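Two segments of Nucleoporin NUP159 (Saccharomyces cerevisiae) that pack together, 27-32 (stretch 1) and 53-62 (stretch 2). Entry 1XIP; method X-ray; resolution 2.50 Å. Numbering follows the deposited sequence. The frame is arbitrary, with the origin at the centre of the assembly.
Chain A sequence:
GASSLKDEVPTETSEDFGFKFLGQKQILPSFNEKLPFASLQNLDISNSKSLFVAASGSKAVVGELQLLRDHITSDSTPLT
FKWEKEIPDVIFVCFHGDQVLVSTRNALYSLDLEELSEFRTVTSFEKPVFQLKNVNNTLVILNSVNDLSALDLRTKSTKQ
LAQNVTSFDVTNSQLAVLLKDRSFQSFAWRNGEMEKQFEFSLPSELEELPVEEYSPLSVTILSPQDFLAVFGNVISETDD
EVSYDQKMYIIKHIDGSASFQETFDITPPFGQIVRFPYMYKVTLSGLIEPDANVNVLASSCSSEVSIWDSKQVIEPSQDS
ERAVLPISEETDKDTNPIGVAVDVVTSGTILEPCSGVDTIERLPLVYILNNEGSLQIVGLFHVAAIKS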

# COMPACT_ATOMS: atom_id res chain seq x y z
N ILE A 27 -3.25 -17.21 -9.03
CA ILE A 27 -2.27 -17.11 -10.10
C ILE A 27 -0.87 -17.43 -9.60
O ILE A 27 0.06 -17.59 -10.42
CB ILE A 27 -2.30 -15.71 -10.76
CG1 ILE A 27 -1.90 -14.62 -9.77
CG2 ILE A 27 -3.69 -15.47 -11.43
CD1 ILE A 27 -1.27 -13.41 -10.41
N LEU A 28 -0.71 -17.53 -8.28
CA LEU A 28 0.59 -17.80 -7.69
C LEU A 28 0.44 -18.64 -6.43
O LEU A 28 -0.64 -18.71 -5.89
CB LEU A 28 1.30 -16.48 -7.36
CG LEU A 28 1.77 -15.62 -8.52
CD1 LEU A 28 2.23 -14.25 -7.98
CD2 LEU A 28 2.90 -16.32 -9.22
N PRO A 29 1.50 -19.26 -5.95
CA PRO A 29 1.39 -20.05 -4.71
C PRO A 29 1.11 -19.17 -3.48
O PRO A 29 1.47 -17.99 -3.43
CB PRO A 29 2.74 -20.76 -4.61
CG PRO A 29 3.67 -19.92 -5.40
CD PRO A 29 2.87 -19.27 -6.50
N SER A 30 0.44 -19.79 -2.50
CA SER A 30 0.06 -19.17 -1.23
C SER A 30 1.25 -19.05 -0.28
O SER A 30 2.23 -19.78 -0.37
CB SER A 30 -1.04 -20.02 -0.58
OG SER A 30 -1.37 -19.54 0.71
N PHE A 31 1.14 -18.11 0.66
CA PHE A 31 2.09 -17.97 1.75
C PHE A 31 1.74 -18.91 2.92
O PHE A 31 2.48 -18.97 3.92
CB PHE A 31 2.07 -16.53 2.26
CG PHE A 31 2.90 -15.58 1.44
CD1 PHE A 31 4.29 -15.57 1.55
CD2 PHE A 31 2.28 -14.67 0.57
CE1 PHE A 31 5.05 -14.67 0.82
CE2 PHE A 31 3.05 -13.76 -0.19
CZ PHE A 31 4.43 -13.76 -0.05
N ASN A 32 0.62 -19.63 2.80
CA ASN A 32 0.10 -20.47 3.87
C ASN A 32 0.16 -19.81 5.24
O ASN A 32 0.48 -20.46 6.24
CB ASN A 32 0.80 -21.83 3.88
CG ASN A 32 0.59 -22.60 2.60
OD1 ASN A 32 1.55 -23.01 1.95
ND2 ASN A 32 -0.68 -22.79 2.22
N VAL A 53 4.36 -7.30 -12.70
CA VAL A 53 5.12 -8.15 -11.80
C VAL A 53 4.27 -8.46 -10.60
O VAL A 53 3.50 -7.60 -10.11
CB VAL A 53 6.34 -7.45 -11.15
CG1 VAL A 53 7.58 -8.19 -11.45
CG2 VAL A 53 6.42 -6.01 -11.50
N ALA A 54 4.49 -9.64 -10.05
CA ALA A 54 3.79 -10.10 -8.86
C ALA A 54 4.69 -11.10 -8.19
O ALA A 54 5.48 -11.77 -8.85
CB ALA A 54 2.48 -10.74 -9.25
N ALA A 55 4.59 -11.17 -6.87
CA ALA A 55 5.27 -12.17 -6.10
C ALA A 55 4.38 -12.69 -4.95
O ALA A 55 3.84 -11.91 -4.18
CB ALA A 55 6.56 -11.60 -5.55
N SER A 56 4.23 -14.00 -4.86
CA SER A 56 3.56 -14.62 -3.72
C SER A 56 4.16 -15.96 -3.45
O SER A 56 4.63 -16.63 -4.37
CB SER A 56 2.06 -14.80 -3.99
OG SER A 56 1.37 -15.22 -2.82
N GLY A 57 4.16 -16.36 -2.18
CA GLY A 57 4.72 -17.65 -1.78
C GLY A 57 6.09 -17.99 -2.38
O GLY A 57 6.27 -19.09 -2.89
N SER A 58 7.04 -17.07 -2.32
CA SER A 58 8.40 -17.35 -2.80
C SER A 58 8.58 -17.39 -4.34
O SER A 58 9.71 -17.49 -4.80
CB SER A 58 8.96 -18.66 -2.21
OG SER A 58 9.12 -18.58 -0.80
N LYS A 59 7.50 -17.31 -5.11
CA LYS A 59 7.60 -17.20 -6.57
C LYS A 59 7.32 -15.78 -7.02
O LYS A 59 6.26 -15.23 -6.73
CB LYS A 59 6.63 -18.16 -7.25
CG LYS A 59 6.90 -18.39 -8.71
CD LYS A 59 5.63 -18.80 -9.44
CE LYS A 59 5.79 -20.11 -10.25
NZ LYS A 59 4.76 -20.24 -11.37
N ALA A 60 8.29 -15.19 -7.72
CA ALA A 60 8.12 -13.89 -8.39
C ALA A 60 7.93 -14.07 -9.90
O ALA A 60 8.58 -14.91 -10.52
CB ALA A 60 9.32 -13.01 -8.11
N VAL A 61 7.07 -13.26 -10.51
CA VAL A 61 6.87 -13.35 -11.98
C VAL A 61 6.71 -12.00 -12.67
O VAL A 61 6.10 -11.09 -12.13
CB VAL A 61 5.60 -14.25 -12.38
CG1 VAL A 61 5.77 -15.67 -11.92
CG2 VAL A 61 4.30 -13.66 -11.84
N VAL A 62 7.23 -11.88 -13.88
CA VAL A 62 6.84 -10.82 -14.81
C VAL A 62 5.99 -11.46 -15.93
O VAL A 62 6.34 -12.51 -16.43
CB VAL A 62 8.08 -10.14 -15.38
CG1 VAL A 62 7.73 -9.11 -16.41
CG2 VAL A 62 8.84 -9.49 -14.27

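A β-hairpin offers a neighbouring segment two kinds of surface, the side chains on one face of its strands and the bare backbone of its turn, and this pairing from NUP159 uses both. Strands 53-56 and 59-62 are joined by a type I' turn from Ser56 to Lys59, closed by backbone hydrogen bonds in both directions between those two residues. Against it lies 27-32, an irregular segment that adds no strand to the sheet; the two together bury 468 Å².

Leu28 contributes the most. Its CA-to-CB bond points toward the hairpin, and with chi1 in m and chi2 in t its two methyls divide between the strands. CD1 rests 3.7 Å from CB of Ala54, a single methyl that is met at van der Waals distance, while CD2 lies 4.0 Å from CG2 of Val61 and 3.7 Å from CD of Lys59. The lysine thus serves here through its aliphatic chain, and its CB also lies 3.9 Å from CG of Pro29, which packs its ring there while offering its carbonyl oxygen to Ser56.

Ser56 supplies the polar anchor. Its hydroxyl donates a hydrogen bond from OG to Pro29 O at 2.8 Å, the one hydrogen bond between the stretches, tying the hairpin to the backbone of the irregular segment. A serine suits this place, being short enough to sit close beneath the loop yet able to donate.

Gly57 completes the contact where the turn meets Phe31. The phenylalanine's CA-to-CB bond points sideways, but its ring reaches back over the turn, so that Gly57 CA lies 4.0 Å from the Phe31 ring centroid, nearly along the normal, in a CH-pi contact. Gly57 CA also makes a CA-H...O contact with Ser30 O at 3.6 Å. Glycine fits twice over: its positive phi favours it, and a CB would clash with the carbonyl oxygens of Pro29 and Ser30.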